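Local coordinates for 450aa long hypothetical fmu protein (Pyrococcus horikoshii, PDB 2YXL) that probably methylates carbon 5 of cytosine in RNA, taking the methyl group from S-adenosylmethionine, at residues I107-L110 and R111-S115; M128-W131 and D132-K136. All coordinates share one frame; numbering follows the deposited sequence.

Contact 1: I107-L110 and R111-S115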
ATOM      1  N   ILE A 107      14.645  22.861  16.288  1.00 35.46           N
ATOM      2  CA  ILE A 107      15.654  22.078  17.009  1.00 35.45           C
ATOM      3  C   ILE A 107      15.453  22.221  18.523  1.00 35.49           C
ATOM      4  O   ILE A 107      15.725  21.290  19.279  1.00 35.53           O
ATOM      5  CB  ILE A 107      17.135  22.377  16.544  1.00 35.37           C
ATOM      6  CG1 ILE A 107      17.991  23.008  17.645  1.00 35.28           C
ATOM      7  CG2 ILE A 107      17.181  23.182  15.243  1.00 35.44           C
ATOM      8  CD1 ILE A 107      18.894  22.013  18.340  1.00 35.28           C
ATOM      9  N   LYS A 108      14.950  23.382  18.942  1.00 35.61           N
ATOM     10  CA  LYS A 108      14.581  23.625  20.336  1.00 35.74           C
ATOM     11  C   LYS A 108      13.384  22.763  20.743  1.00 35.77           C
ATOM     12  O   LYS A 108      13.371  22.184  21.829  1.00 35.80           O
ATOM     13  CB  LYS A 108      14.266  25.111  20.555  1.00 35.83           C
ATOM     14  CG  LYS A 108      13.890  25.484  21.988  1.00 36.02           C
ATOM     15  CD  LYS A 108      13.142  26.811  22.052  1.00 36.36           C
ATOM     16  CE  LYS A 108      14.080  28.006  21.983  1.00 36.54           C
ATOM     17  NZ  LYS A 108      14.879  28.141  23.230  1.00 37.19           N
ATOM     18  N   ASN A 109      12.386  22.685  19.864  1.00 35.86           N
ATOM     19  CA  ASN A 109      11.200  21.865  20.106  1.00 35.97           C
ATOM     20  C   ASN A 109      11.522  20.367  20.115  1.00 36.09           C
ATOM     21  O   ASN A 109      10.920  19.600  20.869  1.00 36.07           O
ATOM     22  CB  ASN A 109      10.098  22.184  19.088  1.00 35.99           C
ATOM     23  CG  ASN A 109       9.448  23.554  19.313  1.00 35.98           C
ATOM     24  OD1 ASN A 109       8.728  24.058  18.449  1.00 36.12           O
ATOM     25  ND2 ASN A 109       9.693  24.154  20.473  1.00 35.57           N
ATOM     26  N   LEU A 110      12.478  19.962  19.280  1.00 36.14           N
ATOM     27  CA  LEU A 110      13.005  18.598  19.312  1.00 36.23           C
ATOM     28  C   LEU A 110      13.676  18.296  20.645  1.00 36.31           C
ATOM     29  O   LEU A 110      13.525  17.201  21.185  1.00 36.41           O
ATOM     30  CB  LEU A 110      14.003  18.367  18.176  1.00 36.12           C
ATOM     31  CG  LEU A 110      13.465  17.985  16.801  1.00 35.96           C
ATOM     32  CD1 LEU A 110      14.579  18.077  15.774  1.00 35.74           C
ATOM     33  CD2 LEU A 110      12.855  16.584  16.820  1.00 35.66           C
ATOM     34  N   ARG A 111      14.416  19.270  21.169  1.00 36.41           N
ATOM     35  CA  ARG A 111      15.146  19.090  22.422  1.00 36.69           C
ATOM     36  C   ARG A 111      14.225  19.019  23.639  1.00 36.41           C
ATOM     37  O   ARG A 111      14.408  18.163  24.503  1.00 36.65           O
ATOM     38  CB  ARG A 111      16.211  20.179  22.605  1.00 36.59           C
ATOM     39  CG  ARG A 111      17.036  20.019  23.875  1.00 37.27           C
ATOM     40  CD  ARG A 111      18.302  20.880  23.882  1.00 37.60           C
ATOM     41  NE  ARG A 111      19.387  20.305  23.083  1.00 39.84           N
ATOM     42  CZ  ARG A 111      20.084  19.213  23.406  1.00 40.55           C
ATOM     43  NH1 ARG A 111      19.821  18.530  24.515  1.00 40.51           N
ATOM     44  NH2 ARG A 111      21.051  18.792  22.602  1.00 41.19           N
ATOM     45  N   TRP A 112      13.233  19.902  23.695  1.00 36.08           N
ATOM     46  CA  TRP A 112      12.399  20.025  24.887  1.00 35.86           C
ATOM     47  C   TRP A 112      11.035  19.348  24.782  1.00 35.97           C
ATOM     48  O   TRP A 112      10.624  18.651  25.708  1.00 36.23           O
ATOM     49  CB  TRP A 112      12.262  21.493  25.304  1.00 35.52           C
ATOM     50  CG  TRP A 112      13.588  22.111  25.624  1.00 35.12           C
ATOM     51  CD1 TRP A 112      14.303  22.968  24.840  1.00 34.56           C
ATOM     52  CD2 TRP A 112      14.375  21.888  26.800  1.00 34.64           C
ATOM     53  NE1 TRP A 112      15.482  23.305  25.458  1.00 34.55           N
ATOM     54  CE2 TRP A 112      15.552  22.655  26.663  1.00 34.52           C
ATOM     55  CE3 TRP A 112      14.199  21.120  27.959  1.00 34.55           C
ATOM     56  CZ2 TRP A 112      16.550  22.677  27.642  1.00 34.75           C
ATOM     57  CZ3 TRP A 112      15.190  21.143  28.931  1.00 34.50           C
ATOM     58  CH2 TRP A 112      16.350  21.918  28.767  1.00 34.75           C
ATOM     59  N   LYS A 113      10.343  19.537  23.664  1.00 36.03           N
ATOM     60  CA  LYS A 113       8.975  19.026  23.534  1.00 36.06           C
ATOM     61  C   LYS A 113       8.921  17.548  23.137  1.00 35.95           C
ATOM     62  O   LYS A 113       8.022  16.827  23.568  1.00 36.01           O
ATOM     63  CB  LYS A 113       8.139  19.886  22.572  1.00 36.03           C
ATOM     64  CG  LYS A 113       8.374  21.396  22.674  1.00 36.34           C
ATOM     65  CD  LYS A 113       8.094  21.970  24.067  1.00 36.95           C
ATOM     66  CE  LYS A 113       6.655  22.445  24.224  1.00 37.07           C
ATOM     67  NZ  LYS A 113       6.456  23.099  25.547  1.00 36.91           N
ATOM     68  N   ALA A 114       9.878  17.107  22.319  1.00 35.80           N
ATOM     69  CA  ALA A 114       9.972  15.700  21.912  1.00 35.66           C
ATOM     70  C   ALA A 114      10.433  14.815  23.065  1.00 35.53           C
ATOM     71  O   ALA A 114       9.880  13.736  23.286  1.00 35.60           O
ATOM     72  CB  ALA A 114      10.907  15.541  20.719  1.00 35.61           C
ATOM     73  N   SER A 115      11.449  15.281  23.790  1.00 35.42           N
ATOM     74  CA  SER A 115      11.952  14.588  24.971  1.00 35.36           C
ATOM     75  C   SER A 115      10.845  14.382  25.990  1.00 35.14           C
ATOM     76  O   SER A 115      10.702  13.294  26.549  1.00 35.20           O
ATOM     77  CB  SER A 115      13.091  15.377  25.612  1.00 35.41           C
ATOM     78  OG  SER A 115      14.234  15.389  24.777  1.00 36.22           O
TER
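I107 O and K108 O accept backbone hydrogen bonds from R111 N and W112 N: R111 N lies 3.1 Å from I107 O, and W112 N lies 3.0 Å from K108 O. N109 O takes two, from K113 N at 2.9 Å and from A114 N at 3.1 Å, and the A114 donor stands nearly in line with the carbonyl. This second bond spans five residues and marks a wider pi-type turn within the otherwise alpha-helical stretch 104-121, part of the N-terminal helical region. R111 O receives the hydroxyl of S115, OG to O 2.8 Å, from above the carbonyl plane rather than along a lone pair; the side chain of S115 thereby bonds back to its own helix. The guanidinium of R111 reaches across to helix 124-138, where its NH2 forms a salt bridge with D135 and its NH1 probably a hydrogen bond with W131 O. The K108 chain, its CG anti to the backbone nitrogen (chi1 -179°), slants across the indole of W112 at CD1, CG to CD1 3.8 Å. The methyl of A114 faces back to the preceding turn, near L110 O, and also touches I15 and I19 of helix 12-24.

Contact 2: M128-W131 and D132-K136; sequences MYFW and DLLDK
M128 O receives the backbone N-H of D132 at 2.9 Å (N to O), an ordinary alpha-helical bond. Y129 O follows with a weak bond from L133 N, but the ring of Y129 does more. With CG anti to the backbone N (chi1 180°), the ring reaches forward along the helix and crosses the leucine obliquely: L133 CG lies over one face, and CD1 of L133 comes to 3.4 Å from CE2 of Y129. An alanine here would remove the ring and would probably leave L133 without its flat partner, opening a gap toward L86 and V75.

F130 has a similar first torsion, and its ring reaches the isobutyl group of L134, CZ to CD2 3.6 Å. F130 O accepts from L133 N at 2.9 Å, a 3-10-like bond whose donor stands 61° out of the carbonyl plane, and more weakly from L134 N. This overlap of three- and four-residue spacings precedes a kink, where the N-H groups of D135 and K136 have no bond to the preceding turn.

W131 presents the edge of its indole to the neighbouring D132: OD1 lies in the ring plane, 3.5 Å from CE3, with the carboxylate turned 70° against the ring. R111 makes a cation-pi contact with this indole, and W112 meets it edge-to-face.

M128, D132, D135 and K136 are exposed, while the rest of the helix surface here packs into the N-terminal helical region. F130, W131 and L134 pack against helix 104-121, F130 and L133 also touch L90 on helix 84-99, and Y129 and L133 share V75 at the end of helix 47-75.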
ATOM      1  N   MET A 128      15.211  11.441  28.707  1.00 33.20           N
ATOM      2  CA  MET A 128      16.550  11.888  29.092  1.00 34.05           C
ATOM      3  C   MET A 128      17.611  11.348  28.138  1.00 34.14           C
ATOM      4  O   MET A 128      18.483  12.091  27.686  1.00 34.38           O
ATOM      5  CB  MET A 128      16.883  11.471  30.532  1.00 33.95           C
ATOM      6  CG  MET A 128      16.241  12.324  31.613  1.00 34.04           C
ATOM      7  SD  MET A 128      16.530  11.635  33.259  1.00 35.14           S
ATOM      8  CE  MET A 128      15.501  12.707  34.257  1.00 34.88           C
ATOM      9  N   TYR A 129      17.522  10.055  27.835  1.00 34.44           N
ATOM     10  CA  TYR A 129      18.442   9.396  26.911  1.00 34.78           C
ATOM     11  C   TYR A 129      18.404  10.052  25.527  1.00 34.58           C
ATOM     12  O   TYR A 129      19.448  10.269  24.910  1.00 34.41           O
ATOM     13  CB  TYR A 129      18.119   7.900  26.832  1.00 35.34           C
ATOM     14  CG  TYR A 129      19.004   7.100  25.902  1.00 35.96           C
ATOM     15  CD1 TYR A 129      20.286   6.708  26.285  1.00 36.82           C
ATOM     16  CD2 TYR A 129      18.550   6.719  24.645  1.00 36.68           C
ATOM     17  CE1 TYR A 129      21.099   5.967  25.428  1.00 37.19           C
ATOM     18  CE2 TYR A 129      19.346   5.978  23.783  1.00 37.22           C
ATOM     19  CZ  TYR A 129      20.616   5.608  24.178  1.00 37.32           C
ATOM     20  OH  TYR A 129      21.396   4.873  23.314  1.00 38.00           O
ATOM     21  N   PHE A 130      17.198  10.368  25.058  1.00 34.44           N
ATOM     22  CA  PHE A 130      17.005  11.103  23.810  1.00 34.42           C
ATOM     23  C   PHE A 130      17.686  12.465  23.878  1.00 34.47           C
ATOM     24  O   PHE A 130      18.449  12.831  22.983  1.00 34.34           O
ATOM     25  CB  PHE A 130      15.514  11.278  23.516  1.00 34.34           C
ATOM     26  CG  PHE A 130      15.228  12.026  22.238  1.00 34.52           C
ATOM     27  CD1 PHE A 130      15.378  11.401  21.002  1.00 34.27           C
ATOM     28  CD2 PHE A 130      14.803  13.350  22.272  1.00 34.38           C
ATOM     29  CE1 PHE A 130      15.115  12.084  19.822  1.00 34.87           C
ATOM     30  CE2 PHE A 130      14.534  14.044  21.094  1.00 34.87           C
ATOM     31  CZ  PHE A 130      14.690  13.412  19.867  1.00 34.85           C
ATOM     32  N   TRP A 131      17.404  13.193  24.956  1.00 34.57           N
ATOM     33  CA  TRP A 131      17.972  14.507  25.219  1.00 34.73           C
ATOM     34  C   TRP A 131      19.501  14.476  25.152  1.00 35.01           C
ATOM     35  O   TRP A 131      20.120  15.376  24.576  1.00 35.03           O
ATOM     36  CB  TRP A 131      17.502  14.989  26.595  1.00 34.62           C
ATOM     37  CG  TRP A 131      17.683  16.453  26.850  1.00 34.33           C
ATOM     38  CD1 TRP A 131      16.782  17.447  26.594  1.00 34.24           C
ATOM     39  CD2 TRP A 131      18.827  17.087  27.431  1.00 33.91           C
ATOM     40  NE1 TRP A 131      17.295  18.663  26.974  1.00 33.89           N
ATOM     41  CE2 TRP A 131      18.549  18.474  27.491  1.00 34.10           C
ATOM     42  CE3 TRP A 131      20.062  16.622  27.903  1.00 33.77           C
ATOM     43  CZ2 TRP A 131      19.463  19.404  28.006  1.00 34.04           C
ATOM     44  CZ3 TRP A 131      20.971  17.546  28.421  1.00 34.28           C
ATOM     45  CH2 TRP A 131      20.664  18.924  28.462  1.00 34.26           C
ATOM     46  N   ASP A 132      20.092  13.427  25.724  1.00 35.35           N
ATOM     47  CA  ASP A 132      21.540  13.215  25.721  1.00 35.76           C
ATOM     48  C   ASP A 132      22.123  12.928  24.331  1.00 36.15           C
ATOM     49  O   ASP A 132      23.320  13.120  24.113  1.00 36.24           O
ATOM     50  CB  ASP A 132      21.919  12.071  26.673  1.00 35.56           C
ATOM     51  CG  ASP A 132      21.854  12.470  28.135  1.00 35.91           C
ATOM     52  OD1 ASP A 132      21.873  13.684  28.441  1.00 36.32           O
ATOM     53  OD2 ASP A 132      21.799  11.563  28.992  1.00 36.34           O
ATOM     54  N   LEU A 133      21.288  12.465  23.403  1.00 36.53           N
ATOM     55  CA  LEU A 133      21.754  12.107  22.062  1.00 37.24           C
ATOM     56  C   LEU A 133      21.625  13.220  21.018  1.00 37.71           C
ATOM     57  O   LEU A 133      22.290  13.175  19.977  1.00 37.68           O
ATOM     58  CB  LEU A 133      21.024  10.862  21.551  1.00 37.11           C
ATOM     59  CG  LEU A 133      21.346   9.522  22.204  1.00 37.24           C
ATOM     60  CD1 LEU A 133      20.307   8.509  21.770  1.00 37.04           C
ATOM     61  CD2 LEU A 133      22.760   9.049  21.869  1.00 36.73           C
ATOM     62  N   LEU A 134      20.773  14.202  21.293  1.00 38.38           N
ATOM     63  CA  LEU A 134      20.438  15.228  20.307  1.00 39.28           C
ATOM     64  C   LEU A 134      21.630  15.911  19.625  1.00 39.70           C
ATOM     65  O   LEU A 134      21.658  16.020  18.399  1.00 39.80           O
ATOM     66  CB  LEU A 134      19.478  16.268  20.886  1.00 39.37           C
ATOM     67  CG  LEU A 134      17.998  16.152  20.509  1.00 39.95           C
ATOM     68  CD1 LEU A 134      17.480  17.549  20.212  1.00 40.66           C
ATOM     69  CD2 LEU A 134      17.770  15.264  19.286  1.00 40.33           C
ATOM     70  N   ASP A 135      22.603  16.354  20.420  1.00 40.17           N
ATOM     71  CA  ASP A 135      23.794  17.025  19.898  1.00 40.84           C
ATOM     72  C   ASP A 135      24.621  16.147  18.957  1.00 41.35           C
ATOM     73  O   ASP A 135      25.094  16.623  17.922  1.00 41.53           O
ATOM     74  CB  ASP A 135      24.666  17.571  21.037  1.00 40.79           C
ATOM     75  CG  ASP A 135      24.198  18.934  21.539  1.00 40.88           C
ATOM     76  OD1 ASP A 135      24.718  19.391  22.579  1.00 41.25           O
ATOM     77  OD2 ASP A 135      23.316  19.553  20.901  1.00 40.63           O
ATOM     78  N   LYS A 136      24.781  14.872  19.314  1.00 41.99           N
ATOM     79  CA  LYS A 136      25.482  13.899  18.468  1.00 42.67           C
ATOM     80  C   LYS A 136      24.828  13.785  17.090  1.00 42.96           C
ATOM     81  O   LYS A 136      25.518  13.716  16.070  1.00 42.91           O
ATOM     82  CB  LYS A 136      25.526  12.523  19.143  1.00 42.71           C
ATOM     83  CG  LYS A 136      26.540  12.386  20.283  1.00 43.53           C
ATOM     84  CD  LYS A 136      27.879  11.814  19.802  1.00 44.47           C
ATOM     85  CE  LYS A 136      28.933  12.898  19.558  1.00 44.71           C
ATOM     86  NZ  LYS A 136      29.502  13.436  20.831  1.00 44.69           N
TER

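In the fold
From the N terminus, contact 1 comes first, as a short run of turns within helix 104-121, and contact 2 follows as a similar run within helix 124-138. Each closes only local loops of three to five residues; they run in series, neither nesting nor crossing. A very short connection makes the two helices a hairpin, which brings the contact centres to about 10 Å. Besides the arginine-aspartate pair, the packing of L110 O and S115 OG against the F130 ring ties helix to helix. Contact 1 extends this to helix 12-24, contact 2 to helices 47-75 and 84-99, within an N-terminal helical region remote from the sinefungin pocket.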